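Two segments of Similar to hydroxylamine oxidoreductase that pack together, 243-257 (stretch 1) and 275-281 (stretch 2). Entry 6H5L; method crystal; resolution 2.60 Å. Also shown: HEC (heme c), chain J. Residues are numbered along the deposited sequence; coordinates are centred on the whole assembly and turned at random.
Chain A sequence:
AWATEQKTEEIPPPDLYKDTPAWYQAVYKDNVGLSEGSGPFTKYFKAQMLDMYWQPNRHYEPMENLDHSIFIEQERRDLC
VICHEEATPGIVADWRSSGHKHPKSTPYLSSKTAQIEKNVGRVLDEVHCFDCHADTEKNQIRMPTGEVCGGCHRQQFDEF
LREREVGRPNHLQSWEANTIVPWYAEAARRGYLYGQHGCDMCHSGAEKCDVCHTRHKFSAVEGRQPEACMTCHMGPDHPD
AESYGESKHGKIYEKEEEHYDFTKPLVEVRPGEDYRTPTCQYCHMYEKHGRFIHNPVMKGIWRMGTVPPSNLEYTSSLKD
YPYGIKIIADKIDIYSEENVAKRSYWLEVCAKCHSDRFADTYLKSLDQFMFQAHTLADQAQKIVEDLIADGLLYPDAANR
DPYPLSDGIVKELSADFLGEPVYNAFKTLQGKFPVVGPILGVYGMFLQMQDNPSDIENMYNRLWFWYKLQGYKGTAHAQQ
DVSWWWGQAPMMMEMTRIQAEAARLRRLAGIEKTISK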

# COMPACT_ATOMS: atom_id res chain seq x y z
N SER A 243 2.04 41.90 -10.04
CA SER A 243 1.86 42.46 -8.70
C SER A 243 1.31 41.42 -7.73
O SER A 243 1.73 41.38 -6.57
CB SER A 243 0.95 43.68 -8.76
OG SER A 243 -0.29 43.37 -9.36
N TYR A 244 0.38 40.58 -8.17
CA TYR A 244 -0.11 39.52 -7.30
C TYR A 244 0.92 38.40 -7.15
O TYR A 244 1.26 38.00 -6.04
CB TYR A 244 -1.43 38.95 -7.82
CG TYR A 244 -1.78 37.63 -7.17
CD1 TYR A 244 -2.25 37.58 -5.86
CD2 TYR A 244 -1.62 36.42 -7.85
CE1 TYR A 244 -2.56 36.38 -5.25
CE2 TYR A 244 -1.94 35.22 -7.25
CZ TYR A 244 -2.41 35.20 -5.95
OH TYR A 244 -2.72 34.01 -5.34
N GLY A 245 1.40 37.88 -8.28
CA GLY A 245 2.32 36.74 -8.25
C GLY A 245 3.53 36.98 -7.37
O GLY A 245 3.98 36.07 -6.67
N GLU A 246 4.07 38.19 -7.40
CA GLU A 246 5.26 38.52 -6.62
C GLU A 246 4.94 39.05 -5.23
O GLU A 246 5.86 39.42 -4.50
CB GLU A 246 6.12 39.53 -7.39
CG GLU A 246 6.49 39.07 -8.79
CD GLU A 246 7.06 37.66 -8.81
OE1 GLU A 246 7.93 37.36 -7.97
OE2 GLU A 246 6.63 36.86 -9.67
N SER A 247 3.66 39.11 -4.86
CA SER A 247 3.32 39.47 -3.49
C SER A 247 3.44 38.24 -2.58
O SER A 247 3.58 37.11 -3.04
CB SER A 247 1.90 40.03 -3.42
OG SER A 247 0.93 39.02 -3.67
N LYS A 248 3.41 38.49 -1.27
CA LYS A 248 3.42 37.38 -0.32
C LYS A 248 2.22 36.46 -0.52
O LYS A 248 2.32 35.25 -0.30
CB LYS A 248 3.45 37.91 1.11
CG LYS A 248 4.80 38.46 1.55
CD LYS A 248 5.88 37.39 1.52
CE LYS A 248 7.18 37.90 2.11
NZ LYS A 248 8.25 36.86 2.09
N HIS A 249 1.08 37.03 -0.94
CA HIS A 249 -0.07 36.20 -1.28
C HIS A 249 0.26 35.24 -2.42
O HIS A 249 -0.09 34.05 -2.36
CB HIS A 249 -1.26 37.09 -1.66
CG HIS A 249 -1.82 37.87 -0.52
ND1 HIS A 249 -2.37 39.13 -0.67
CD2 HIS A 249 -1.94 37.57 0.80
CE1 HIS A 249 -2.79 39.57 0.50
NE2 HIS A 249 -2.54 38.64 1.41
N GLY A 250 0.94 35.73 -3.45
CA GLY A 250 1.27 34.91 -4.61
C GLY A 250 2.44 33.98 -4.38
O GLY A 250 2.45 32.85 -4.88
N LYS A 251 3.46 34.46 -3.65
CA LYS A 251 4.61 33.61 -3.36
C LYS A 251 4.20 32.41 -2.50
O LYS A 251 4.70 31.30 -2.71
CB LYS A 251 5.70 34.42 -2.66
CG LYS A 251 6.49 35.32 -3.59
CD LYS A 251 7.17 34.50 -4.67
CE LYS A 251 6.89 35.07 -6.05
NZ LYS A 251 7.22 34.11 -7.13
N ILE A 252 3.30 32.62 -1.55
CA ILE A 252 2.84 31.53 -0.70
C ILE A 252 1.98 30.56 -1.51
O ILE A 252 2.06 29.34 -1.33
CB ILE A 252 2.10 32.08 0.53
CG1 ILE A 252 3.09 32.78 1.46
CG2 ILE A 252 1.36 30.96 1.25
CD1 ILE A 252 2.43 33.49 2.63
N TYR A 253 1.15 31.09 -2.41
CA TYR A 253 0.34 30.22 -3.26
C TYR A 253 1.22 29.38 -4.17
O TYR A 253 1.02 28.17 -4.31
CB TYR A 253 -0.65 31.05 -4.08
CG TYR A 253 -1.04 30.39 -5.39
CD1 TYR A 253 -1.81 29.23 -5.41
CD2 TYR A 253 -0.63 30.93 -6.61
CE1 TYR A 253 -2.17 28.63 -6.61
CE2 TYR A 253 -0.99 30.33 -7.81
CZ TYR A 253 -1.75 29.19 -7.80
OH TYR A 253 -2.10 28.60 -8.99
N GLU A 254 2.22 30.00 -4.81
CA GLU A 254 3.06 29.27 -5.75
C GLU A 254 3.86 28.17 -5.06
O GLU A 254 4.15 27.13 -5.67
CB GLU A 254 3.99 30.23 -6.48
CG GLU A 254 3.29 31.05 -7.55
CD GLU A 254 3.93 32.41 -7.77
OE1 GLU A 254 5.06 32.63 -7.28
OE2 GLU A 254 3.28 33.27 -8.42
N LYS A 255 4.23 28.37 -3.79
CA LYS A 255 5.02 27.39 -3.06
C LYS A 255 4.19 26.43 -2.22
O LYS A 255 4.72 25.43 -1.74
CB LYS A 255 6.04 28.10 -2.17
CG LYS A 255 7.10 28.89 -2.94
CD LYS A 255 7.77 28.03 -4.00
CE LYS A 255 8.57 26.88 -3.39
NZ LYS A 255 9.15 25.99 -4.43
N GLU A 256 2.89 26.70 -2.04
CA GLU A 256 2.01 25.80 -1.31
C GLU A 256 0.84 25.33 -2.17
O GLU A 256 -0.15 24.81 -1.63
CB GLU A 256 1.47 26.48 -0.05
CG GLU A 256 2.53 26.87 0.97
CD GLU A 256 1.93 27.32 2.29
OE1 GLU A 256 0.79 26.92 2.58
OE2 GLU A 256 2.60 28.07 3.03
N GLU A 257 0.93 25.48 -3.50
CA GLU A 257 -0.22 25.19 -4.36
C GLU A 257 -0.65 23.74 -4.28
O GLU A 257 -1.83 23.43 -4.50
CB GLU A 257 0.11 25.56 -5.81
CG GLU A 257 1.55 25.28 -6.21
CD GLU A 257 1.77 25.39 -7.71
OE1 GLU A 257 1.23 24.54 -8.45
OE2 GLU A 257 2.49 26.32 -8.14
N TYR A 275 -7.21 27.53 1.26
CA TYR A 275 -6.25 28.51 0.76
C TYR A 275 -5.55 29.14 1.96
O TYR A 275 -6.21 29.60 2.89
CB TYR A 275 -6.92 29.63 -0.05
CG TYR A 275 -7.71 29.24 -1.28
CD1 TYR A 275 -7.81 27.93 -1.71
CD2 TYR A 275 -8.36 30.22 -2.02
CE1 TYR A 275 -8.55 27.60 -2.84
CE2 TYR A 275 -9.09 29.91 -3.15
CZ TYR A 275 -9.18 28.60 -3.56
OH TYR A 275 -9.91 28.29 -4.68
N ARG A 276 -4.21 29.16 1.94
CA ARG A 276 -3.53 29.95 2.96
C ARG A 276 -3.55 31.43 2.61
O ARG A 276 -3.77 32.27 3.49
CB ARG A 276 -2.09 29.47 3.17
CG ARG A 276 -1.43 30.17 4.35
CD ARG A 276 0.07 29.98 4.43
NE ARG A 276 0.67 30.93 5.36
CZ ARG A 276 1.98 31.07 5.57
NH1 ARG A 276 2.85 30.32 4.90
NH2 ARG A 276 2.41 31.97 6.44
N THR A 277 -3.32 31.75 1.34
CA THR A 277 -3.42 33.10 0.81
C THR A 277 -4.45 33.13 -0.31
O THR A 277 -4.68 32.11 -0.97
CB THR A 277 -2.07 33.60 0.29
OG1 THR A 277 -1.55 32.68 -0.68
CG2 THR A 277 -1.07 33.74 1.43
N PRO A 278 -5.10 34.27 -0.55
CA PRO A 278 -6.19 34.30 -1.52
C PRO A 278 -5.69 34.31 -2.96
O PRO A 278 -4.52 34.60 -3.24
CB PRO A 278 -6.91 35.61 -1.19
CG PRO A 278 -5.84 36.49 -0.68
CD PRO A 278 -4.88 35.59 0.07
N THR A 279 -6.60 33.97 -3.86
CA THR A 279 -6.37 34.02 -5.29
C THR A 279 -7.10 35.22 -5.89
O THR A 279 -7.86 35.91 -5.21
CB THR A 279 -6.86 32.73 -5.96
OG1 THR A 279 -8.28 32.63 -5.82
CG2 THR A 279 -6.21 31.52 -5.32
N CYS A 280 -6.84 35.47 -7.17
CA CYS A 280 -7.59 36.50 -7.88
C CYS A 280 -9.09 36.22 -7.80
O CYS A 280 -9.89 37.14 -7.58
CB CYS A 280 -7.16 36.57 -9.35
SG CYS A 280 -5.47 36.04 -9.68
N GLN A 281 -9.47 34.96 -7.96
CA GLN A 281 -10.88 34.59 -7.94
C GLN A 281 -11.48 34.76 -6.55
O GLN A 281 -12.63 35.19 -6.41
CB GLN A 281 -11.04 33.16 -8.45
CG GLN A 281 -10.63 32.97 -9.91
CD GLN A 281 -9.12 32.87 -10.12
OE1 GLN A 281 -8.33 33.34 -9.30
NE2 GLN A 281 -8.72 32.25 -11.23
FE HEC J . -3.16 39.14 3.24
CHA HEC J . 0.22 39.07 3.67
CHB HEC J . -2.99 42.57 2.73
CHC HEC J . -6.53 39.26 2.51
CHD HEC J . -3.44 35.82 4.02
NA HEC J . -1.66 40.55 3.17
C1A HEC J . -0.33 40.31 3.45
C2A HEC J . 0.37 41.58 3.47
C3A HEC J . -0.52 42.54 3.21
C4A HEC J . -1.82 41.92 3.02
CMA HEC J . -0.23 44.05 3.14
CAA HEC J . 1.87 41.80 3.75
CBA HEC J . 2.16 41.51 5.21
CGA HEC J . 3.55 41.96 5.58
O1A HEC J . 3.95 41.75 6.75
O2A HEC J . 4.25 42.54 4.70
NB HEC J . -4.51 40.64 2.75
C1B HEC J . -4.22 41.97 2.52
C2B HEC J . -5.41 42.63 2.03
C3B HEC J . -6.39 41.72 1.97
C4B HEC J . -5.84 40.45 2.42
CMB HEC J . -5.49 44.13 1.67
CAB HEC J . -7.85 41.93 1.52
CBB HEC J . -7.93 42.28 0.02
NC HEC J . -4.69 37.80 3.28
C1C HEC J . -6.00 38.04 2.91
C2C HEC J . -6.71 36.78 2.92
C3C HEC J . -5.89 35.85 3.43
C4C HEC J . -4.58 36.46 3.60
CMC HEC J . -8.24 36.65 2.69
CAC HEC J . -6.24 34.36 3.70
CBC HEC J . -6.64 33.58 2.42
ND HEC J . -1.81 37.66 3.73
C1D HEC J . -2.17 36.36 4.10
C2D HEC J . -0.99 35.68 4.59
C3D HEC J . 0.15 36.70 4.48
C4D HEC J . -0.45 37.90 3.94
CMD HEC J . -0.89 34.23 5.11
CAD HEC J . 1.64 36.52 4.85
CBD HEC J . 1.94 37.31 6.12
CGD HEC J . 3.34 37.88 6.05
O1D HEC J . 3.67 38.53 5.03
O2D HEC J . 4.11 37.69 7.03

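The two stretches meet in a small, mostly buried contact in which a largely extended segment lies against a helix and the end of the helix before it, held by three side-chain hydrogen bonds, one of them within a salt bridge, with packing around a heme-ligating histidine between them. About 496 Å² is buried in all, counting both sides.

T277 sits at the centre, with more of its area covered by the partner than any other residue here. Its CA-to-CB bond points toward the helix, and with chi1 in the p well OG1 donates to H249 O at 2.6 Å. That carbonyl also accepts the helical bond from Y253 N, 3.2 Å from H249 O, so the threonine joins the helix without displacing its own bonding. Threonine suits the site because its second branch is apolar: CG2 lies 3.7 Å from I252 CB and 4.0 Å from H249 CD2.

H249 has a double task. Its NE2 binds the iron of heme c, with H249 NE2 to HEC FE at 2.0 Å, while one face of the ring receives P278 in a CH-pi contact, P278 CD lying 3.9 Å from the centroid of the H249 ring and 25° off its normal. The proline ring offers a compact apolar surface for this, and P278 N is 3.4 Å from HEC CBC, so the same residue also borders the heme.

At the N-terminal end of stretch 1, Y244 points toward stretch 2 and its long side chain, chi1 t, carries the hydroxyl to the backbone: Y244 OH donates to P278 O at 2.8 Å. The carbonyl lies near the plane of the ring, at its edge, leaving a face free for sulfur; C280 SG is 4.6 Å from the centroid of the Y244 ring. Behind this tyrosine, S247 caps the next helix, its OG accepting a weak bond from G250 N at 3.3 Å and donating to Y244 O at 2.6 Å. A CB on G250 would come within 2.2 Å of Y244 O, so glycine suits this first turn of the helix, where the end of the preceding helix comes close.

Toward the other end, R276 extends with chi1 to chi3 all t. Its NH1 donates to E256 OE2 at 2.9 Å, a salt bridge in which the carboxylate approaches the guanidinium edge, where the N-H groups point. I252 covers one guanidinium face with CD1, and its CG2 packs 3.6 Å from R276 CD. Arginine thus combines an aliphatic stem for isoleucine with a charged end for glutamate.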